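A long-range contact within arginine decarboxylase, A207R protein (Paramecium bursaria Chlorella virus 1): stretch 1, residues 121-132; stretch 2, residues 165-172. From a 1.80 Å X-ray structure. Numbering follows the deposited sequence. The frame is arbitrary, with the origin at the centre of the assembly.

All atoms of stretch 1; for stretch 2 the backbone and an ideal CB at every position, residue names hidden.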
ATOM      1  N   ILE A 121      -8.913  29.501  -1.724  1.00 11.72           N
ATOM      2  CA  ILE A 121     -10.224  29.734  -1.095  1.00 12.23           C
ATOM      3  C   ILE A 121     -10.847  31.021  -1.622  1.00 12.38           C
ATOM      4  O   ILE A 121     -12.006  31.035  -2.037  1.00 12.29           O
ATOM      5  CB  ILE A 121     -10.109  29.769   0.454  1.00 12.22           C
ATOM      6  CG1 ILE A 121      -9.678  28.397   0.997  1.00 12.96           C
ATOM      7  CG2 ILE A 121     -11.418  30.286   1.127  1.00 12.06           C
ATOM      8  CD1 ILE A 121     -10.726  27.275   0.856  1.00 13.73           C
ATOM      9  N   HIS A 122     -10.058  32.091  -1.609  1.00 12.23           N
ATOM     10  CA  HIS A 122     -10.510  33.393  -2.088  1.00 12.64           C
ATOM     11  C   HIS A 122     -11.075  33.297  -3.504  1.00 12.60           C
ATOM     12  O   HIS A 122     -12.155  33.832  -3.791  1.00 12.70           O
ATOM     13  CB  HIS A 122      -9.370  34.409  -2.039  1.00 12.16           C
ATOM     14  CG  HIS A 122      -9.777  35.776  -2.491  1.00 13.66           C
ATOM     15  ND1 HIS A 122     -10.549  36.614  -1.714  1.00 14.97           N
ATOM     16  CD2 HIS A 122      -9.552  36.439  -3.649  1.00 14.88           C
ATOM     17  CE1 HIS A 122     -10.776  37.739  -2.374  1.00 14.72           C
ATOM     18  NE2 HIS A 122     -10.176  37.659  -3.550  1.00 15.04           N
ATOM     19  N   THR A 123     -10.353  32.600  -4.379  1.00 12.53           N
ATOM     20  CA  THR A 123     -10.728  32.513  -5.787  1.00 12.83           C
ATOM     21  C   THR A 123     -11.913  31.559  -6.036  1.00 13.02           C
ATOM     22  O   THR A 123     -12.809  31.882  -6.821  1.00 12.57           O
ATOM     23  CB  THR A 123      -9.523  32.146  -6.680  1.00 13.25           C
ATOM     24  OG1 THR A 123      -8.456  33.083  -6.453  1.00 13.93           O
ATOM     25  CG2 THR A 123      -9.904  32.168  -8.163  1.00 12.82           C
ATOM     26  N   TYR A 124     -11.940  30.425  -5.331  1.00 12.74           N
ATOM     27  CA  TYR A 124     -12.831  29.305  -5.686  1.00 12.75           C
ATOM     28  C   TYR A 124     -13.923  28.939  -4.688  1.00 12.53           C
ATOM     29  O   TYR A 124     -14.901  28.281  -5.055  1.00 13.00           O
ATOM     30  CB  TYR A 124     -12.007  28.046  -5.994  1.00 12.66           C
ATOM     31  CG  TYR A 124     -11.098  28.262  -7.156  1.00 13.19           C
ATOM     32  CD1 TYR A 124     -11.608  28.313  -8.457  1.00 14.02           C
ATOM     33  CD2 TYR A 124      -9.734  28.473  -6.965  1.00 13.47           C
ATOM     34  CE1 TYR A 124     -10.785  28.549  -9.548  1.00 14.57           C
ATOM     35  CE2 TYR A 124      -8.892  28.700  -8.050  1.00 14.72           C
ATOM     36  CZ  TYR A 124      -9.431  28.742  -9.340  1.00 15.37           C
ATOM     37  OH  TYR A 124      -8.615  28.970 -10.421  1.00 14.57           O
ATOM     38  N   HIS A 125     -13.751  29.340  -3.438  1.00 12.34           N
ATOM     39  CA  HIS A 125     -14.726  29.020  -2.403  1.00 12.37           C
ATOM     40  C   HIS A 125     -14.692  30.151  -1.365  1.00 12.38           C
ATOM     41  O   HIS A 125     -14.428  29.909  -0.188  1.00 13.14           O
ATOM     42  CB  HIS A 125     -14.365  27.658  -1.780  1.00 11.92           C
ATOM     43  CG  HIS A 125     -15.473  27.015  -1.006  1.00 12.10           C
ATOM     44  ND1 HIS A 125     -16.639  27.673  -0.676  1.00 12.30           N
ATOM     45  CD2 HIS A 125     -15.565  25.781  -0.447  1.00 12.68           C
ATOM     46  CE1 HIS A 125     -17.414  26.865   0.033  1.00 13.93           C
ATOM     47  NE2 HIS A 125     -16.789  25.709   0.180  1.00 13.48           N
ATOM     48  N   PRO A 126     -14.940  31.404  -1.806  1.00 12.71           N
ATOM     49  CA  PRO A 126     -14.681  32.597  -0.987  1.00 12.96           C
ATOM     50  C   PRO A 126     -15.430  32.704   0.348  1.00 12.90           C
ATOM     51  O   PRO A 126     -14.975  33.417   1.239  1.00 13.16           O
ATOM     52  CB  PRO A 126     -15.084  33.762  -1.917  1.00 13.25           C
ATOM     53  CG  PRO A 126     -15.946  33.169  -2.935  1.00 13.06           C
ATOM     54  CD  PRO A 126     -15.456  31.769  -3.137  1.00 12.61           C
ATOM     55  N   ASN A 127     -16.563  32.024   0.478  1.00 13.05           N
ATOM     56  CA  ASN A 127     -17.323  32.052   1.720  1.00 13.18           C
ATOM     57  C   ASN A 127     -17.175  30.793   2.581  1.00 13.23           C
ATOM     58  O   ASN A 127     -17.910  30.603   3.538  1.00 13.80           O
ATOM     59  CB  ASN A 127     -18.796  32.348   1.438  1.00 13.61           C
ATOM     60  CG  ASN A 127     -19.004  33.729   0.856  1.00 14.98           C
ATOM     61  OD1 ASN A 127     -18.349  34.696   1.268  1.00 15.30           O
ATOM     62  ND2 ASN A 127     -19.911  33.838  -0.109  1.00 15.41           N
ATOM     63  N   CYS A 128     -16.218  29.942   2.232  1.00 12.96           N
ATOM     64  CA  CYS A 128     -15.907  28.787   3.058  1.00 12.51           C
ATOM     65  C   CYS A 128     -15.425  29.277   4.425  1.00 12.75           C
ATOM     66  O   CYS A 128     -14.590  30.192   4.502  1.00 13.16           O
ATOM     67  CB  CYS A 128     -14.840  27.934   2.377  1.00 12.89           C
ATOM     68  SG  CYS A 128     -14.568  26.334   3.179  1.00 13.11           S
ATOM     69  N   LYS A 129     -15.976  28.710   5.493  1.00 11.99           N
ATOM     70  CA  LYS A 129     -15.536  29.063   6.836  1.00 12.48           C
ATOM     71  C   LYS A 129     -14.271  28.279   7.148  1.00 12.61           C
ATOM     72  O   LYS A 129     -14.267  27.053   7.061  1.00 13.00           O
ATOM     73  CB  LYS A 129     -16.632  28.789   7.860  1.00 12.49           C
ATOM     74  CG  LYS A 129     -17.946  29.510   7.516  1.00 13.58           C
ATOM     75  CD  LYS A 129     -18.956  29.412   8.659  1.00 15.23           C
ATOM     76  CE  LYS A 129     -20.360  29.845   8.202  1.00 17.04           C
ATOM     77  NZ  LYS A 129     -20.379  31.262   7.701  1.00 17.91           N
ATOM     78  N   MET A 130     -13.215  28.995   7.530  1.00 12.70           N
ATOM     79  CA  MET A 130     -11.885  28.399   7.635  1.00 12.34           C
ATOM     80  C   MET A 130     -11.426  28.137   9.055  1.00 12.25           C
ATOM     81  O   MET A 130     -11.684  28.931   9.956  1.00 12.62           O
ATOM     82  CB  MET A 130     -10.848  29.250   6.895  1.00 12.47           C
ATOM     83  CG  MET A 130     -11.135  29.422   5.396  1.00 12.19           C
ATOM     84  SD  MET A 130     -11.412  27.869   4.489  1.00 12.96           S
ATOM     85  CE  MET A 130      -9.773  27.139   4.562  1.00 11.80           C
ATOM     86  N   ILE A 131     -10.738  27.008   9.231  1.00 12.09           N
ATOM     87  CA  ILE A 131     -10.169  26.628  10.513  1.00 12.05           C
ATOM     88  C   ILE A 131      -8.657  26.543  10.344  1.00 11.51           C
ATOM     89  O   ILE A 131      -8.166  25.783   9.520  1.00 11.75           O
ATOM     90  CB  ILE A 131     -10.747  25.272  11.032  1.00 12.35           C
ATOM     91  CG1 ILE A 131     -12.241  25.408  11.340  1.00 13.38           C
ATOM     92  CG2 ILE A 131     -10.003  24.801  12.269  1.00 12.08           C
ATOM     93  CD1 ILE A 131     -12.948  24.067  11.611  1.00 13.78           C
ATOM     94  N   LEU A 132      -7.930  27.338  11.120  1.00 11.52           N
ATOM     95  CA  LEU A 132      -6.481  27.312  11.020  1.00 11.78           C
ATOM     96  C   LEU A 132      -5.938  26.103  11.776  1.00 11.84           C
ATOM     97  O   LEU A 132      -6.144  25.980  12.978  1.00 12.16           O
ATOM     98  CB  LEU A 132      -5.859  28.616  11.545  1.00 12.07           C
ATOM     99  CG  LEU A 132      -4.328  28.628  11.681  1.00 12.30           C
ATOM    100  CD1 LEU A 132      -3.615  28.500  10.335  1.00 13.54           C
ATOM    101  CD2 LEU A 132      -3.857  29.873  12.437  1.00 13.27           C
ATOM    102  N   UNK A 165      -7.352  39.965   5.231  1.00 13.77           N
ATOM    103  CA  UNK A 165      -7.134  40.785   4.043  1.00 14.08           C
ATOM    104  C   UNK A 165      -7.936  40.283   2.838  1.00 14.36           C
ATOM    105  O   UNK A 165      -8.409  41.088   2.030  1.00 13.90           O
ATOM    106  CB  UNK A 165      -5.644  40.814   3.698  1.00 14.08           C
ATOM    107  N   UNK A 166      -8.072  38.960   2.719  1.00 13.70           N
ATOM    108  CA  UNK A 166      -8.828  38.341   1.623  1.00 13.87           C
ATOM    109  C   UNK A 166     -10.318  38.139   1.931  1.00 13.73           C
ATOM    110  O   UNK A 166     -11.019  37.471   1.168  1.00 13.62           O
ATOM    111  CB  UNK A 166      -8.201  36.989   1.277  1.00 13.87           C
ATOM    112  N   UNK A 167     -10.794  38.733   3.026  1.00 13.21           N
ATOM    113  CA  UNK A 167     -12.199  38.639   3.411  1.00 13.76           C
ATOM    114  C   UNK A 167     -12.616  37.185   3.636  1.00 13.95           C
ATOM    115  O   UNK A 167     -13.752  36.797   3.323  1.00 14.19           O
ATOM    116  CB  UNK A 167     -13.085  39.281   2.341  1.00 13.76           C
ATOM    117  N   UNK A 168     -11.678  36.406   4.174  1.00 13.18           N
ATOM    118  CA  UNK A 168     -11.901  34.996   4.537  1.00 13.22           C
ATOM    119  C   UNK A 168     -12.224  34.892   6.023  1.00 13.27           C
ATOM    120  O   UNK A 168     -11.473  35.396   6.861  1.00 13.27           O
ATOM    121  CB  UNK A 168     -10.677  34.143   4.198  1.00 13.22           C
ATOM    122  N   UNK A 169     -13.356  34.262   6.337  1.00 12.83           N
ATOM    123  CA  UNK A 169     -13.827  34.126   7.708  1.00 13.43           C
ATOM    124  C   UNK A 169     -13.107  32.965   8.389  1.00 13.35           C
ATOM    125  O   UNK A 169     -13.320  31.811   8.024  1.00 13.68           O
ATOM    126  CB  UNK A 169     -15.342  33.916   7.743  1.00 13.43           C
ATOM    127  N   UNK A 170     -12.235  33.268   9.347  1.00 13.31           N
ATOM    128  CA  UNK A 170     -11.605  32.225  10.164  1.00 12.95           C
ATOM    129  C   UNK A 170     -12.474  31.995  11.408  1.00 13.29           C
ATOM    130  O   UNK A 170     -12.645  32.904  12.232  1.00 13.28           O
ATOM    131  CB  UNK A 170     -10.178  32.614  10.555  1.00 12.95           C
ATOM    132  N   UNK A 171     -13.032  30.792  11.533  1.00 12.66           N
ATOM    133  CA  UNK A 171     -13.986  30.501  12.604  1.00 12.67           C
ATOM    134  C   UNK A 171     -13.415  29.645  13.751  1.00 12.74           C
ATOM    135  O   UNK A 171     -14.104  29.388  14.742  1.00 12.77           O
ATOM    136  CB  UNK A 171     -15.202  29.790  12.007  1.00 12.67           C
ATOM    137  N   UNK A 172     -12.159  29.217  13.620  1.00 12.97           N
ATOM    138  CA  UNK A 172     -11.569  28.402  14.674  1.00 12.29           C
ATOM    139  C   UNK A 172     -10.170  27.890  14.424  1.00 12.13           C
ATOM    140  O   UNK A 172      -9.500  28.256  13.442  1.00 11.72           O
ATOM    141  CB  UNK A 172     -12.478  27.199  14.935  1.00 12.29           C
TER

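Position 165 has helical backbone angles, and its ideal CB has nothing of stretch 1 within 5.5 Å. Almost any side chain would do. It is Gln-165, which makes no contact here.

Position 166 is the first to leave helical angles. CA-to-CB points toward stretch 1, and the ideal CB lies 3.8 Å from His-122 ND1. The imidazole offers a flat face, so an apolar or aromatic side chain of medium size would suit. The deposited residue is Leu-166. Its CD2 sits over the ring of His-122, 4.1 Å from the centroid and 10° off the normal, a CH-pi contact. The backbone holds the same ring: His-122 ND1 donates to Leu-166 O at 3.0 Å.

Position 167 has phi/psi of 60/36, a left-handed conformation that favours Gly, Asn or Asp. CA-to-CB points sideways. The residue is Asp-167, and its carboxylate makes no bond to stretch 1.

At position 168 CA-to-CB points sideways, but the ideal CB lies 4.9 Å from Met-130 CG, 5.0 Å from Ile-121 CG2 and 5.3 Å from Pro-126 O. The gap between them suits a branched or long apolar side chain: Ile, Leu, Met or perhaps Val. It is Ile-168, which reaches both ways. Ile-168 CG2 packs at 3.3 Å on Met-130 CG, and Ile-168 CD1 lies 3.7 Å from Ile-121 CG2.

Position 169 is extended, and its carbonyl accepts from Met-130 N. The CB points sideways, near Lys-129 CA. The lysine amine favours an acid, though a polar side chain such as Gln could also serve. It is Glu-169. With every chi near 180°, it extends to a salt bridge, Glu-169 OE2 to Lys-129 NZ at 3.2 Å. Water 1 accepts from Glu-169 N and lies within hydrogen-bonding distance of Pro-126 O and Cys-128 O.

Position 170 pairs with Met-130 in a parallel bridge, their side chains on the same face. A beta-branched apolar residue fits an extended strand. It is Val-170. Val-170 CG2 lies 4.5 Å from Met-130 CB.

At position 171 the backbone N donates to Met-130 O at 2.8 Å. The ideal CB is near Lys-129 CB and Ile-131 CG1, so Ile, Leu, Val or Met would suit. It is Ile-171. Ile-171 CD1 touches Lys-129 CB at 3.7 Å, and Ile-171 CG1 lies 4.1 Å from Ile-131 CG1.

Position 172 has phi/psi of 177/-173, readily reached by glycine, and an ideal CB would lie 4.0 Å from Ile-131 CG1. Glycine is the clearest choice. Gly-172 O accepts from Leu-132 N at 2.9 Å.

Stretch 2 165-172: QLDIEVIG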
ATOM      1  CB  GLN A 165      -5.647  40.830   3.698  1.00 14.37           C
ATOM      2  CG  GLN A 165      -5.389  41.366   2.312  1.00 15.08           C
ATOM      3  CD  GLN A 165      -3.931  41.527   1.981  1.00 17.61           C
ATOM      4  OE1 GLN A 165      -3.601  42.079   0.922  1.00 19.48           O
ATOM      5  NE2 GLN A 165      -3.038  41.073   2.869  1.00 17.16           N
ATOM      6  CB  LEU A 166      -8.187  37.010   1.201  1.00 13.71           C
ATOM      7  CG  LEU A 166      -6.788  37.036   0.576  1.00 14.57           C
ATOM      8  CD1 LEU A 166      -6.332  35.609   0.273  1.00 13.79           C
ATOM      9  CD2 LEU A 166      -6.745  37.899  -0.680  1.00 16.71           C
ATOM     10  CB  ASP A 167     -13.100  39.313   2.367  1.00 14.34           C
ATOM     11  CG  ASP A 167     -12.997  40.822   2.413  1.00 16.44           C
ATOM     12  OD1 ASP A 167     -12.710  41.380   3.508  1.00 18.10           O
ATOM     13  OD2 ASP A 167     -13.238  41.479   1.372  1.00 17.78           O
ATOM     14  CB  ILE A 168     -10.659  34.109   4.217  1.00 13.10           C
ATOM     15  CG1 ILE A 168     -10.327  34.068   2.714  1.00 14.43           C
ATOM     16  CG2 ILE A 168     -10.872  32.670   4.746  1.00 12.73           C
ATOM     17  CD1 ILE A 168     -11.558  33.931   1.818  1.00 16.53           C
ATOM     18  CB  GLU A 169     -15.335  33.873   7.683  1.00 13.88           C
ATOM     19  CG  GLU A 169     -16.029  33.881   9.043  1.00 15.11           C
ATOM     20  CD  GLU A 169     -17.534  33.611   8.929  1.00 17.13           C
ATOM     21  OE1 GLU A 169     -18.228  33.574   9.985  1.00 16.03           O
ATOM     22  OE2 GLU A 169     -18.024  33.425   7.790  1.00 16.60           O
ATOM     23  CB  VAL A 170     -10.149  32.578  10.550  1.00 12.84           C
ATOM     24  CG1 VAL A 170      -9.575  31.522  11.496  1.00 12.79           C
ATOM     25  CG2 VAL A 170      -9.270  32.689   9.292  1.00 12.78           C
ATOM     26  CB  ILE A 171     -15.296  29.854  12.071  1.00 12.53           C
ATOM     27  CG1 ILE A 171     -15.025  28.470  11.454  1.00 13.45           C
ATOM     28  CG2 ILE A 171     -16.010  30.809  11.117  1.00 12.98           C
ATOM     29  CD1 ILE A 171     -16.278  27.609  11.315  1.00 14.26           C
TER
HETATM   30  O   HOH W   1     -14.797  32.955   4.073  1.00 15.00           O
HETATM   31  O   HOH W   2     -17.395  33.577   4.913  1.00 17.02           O
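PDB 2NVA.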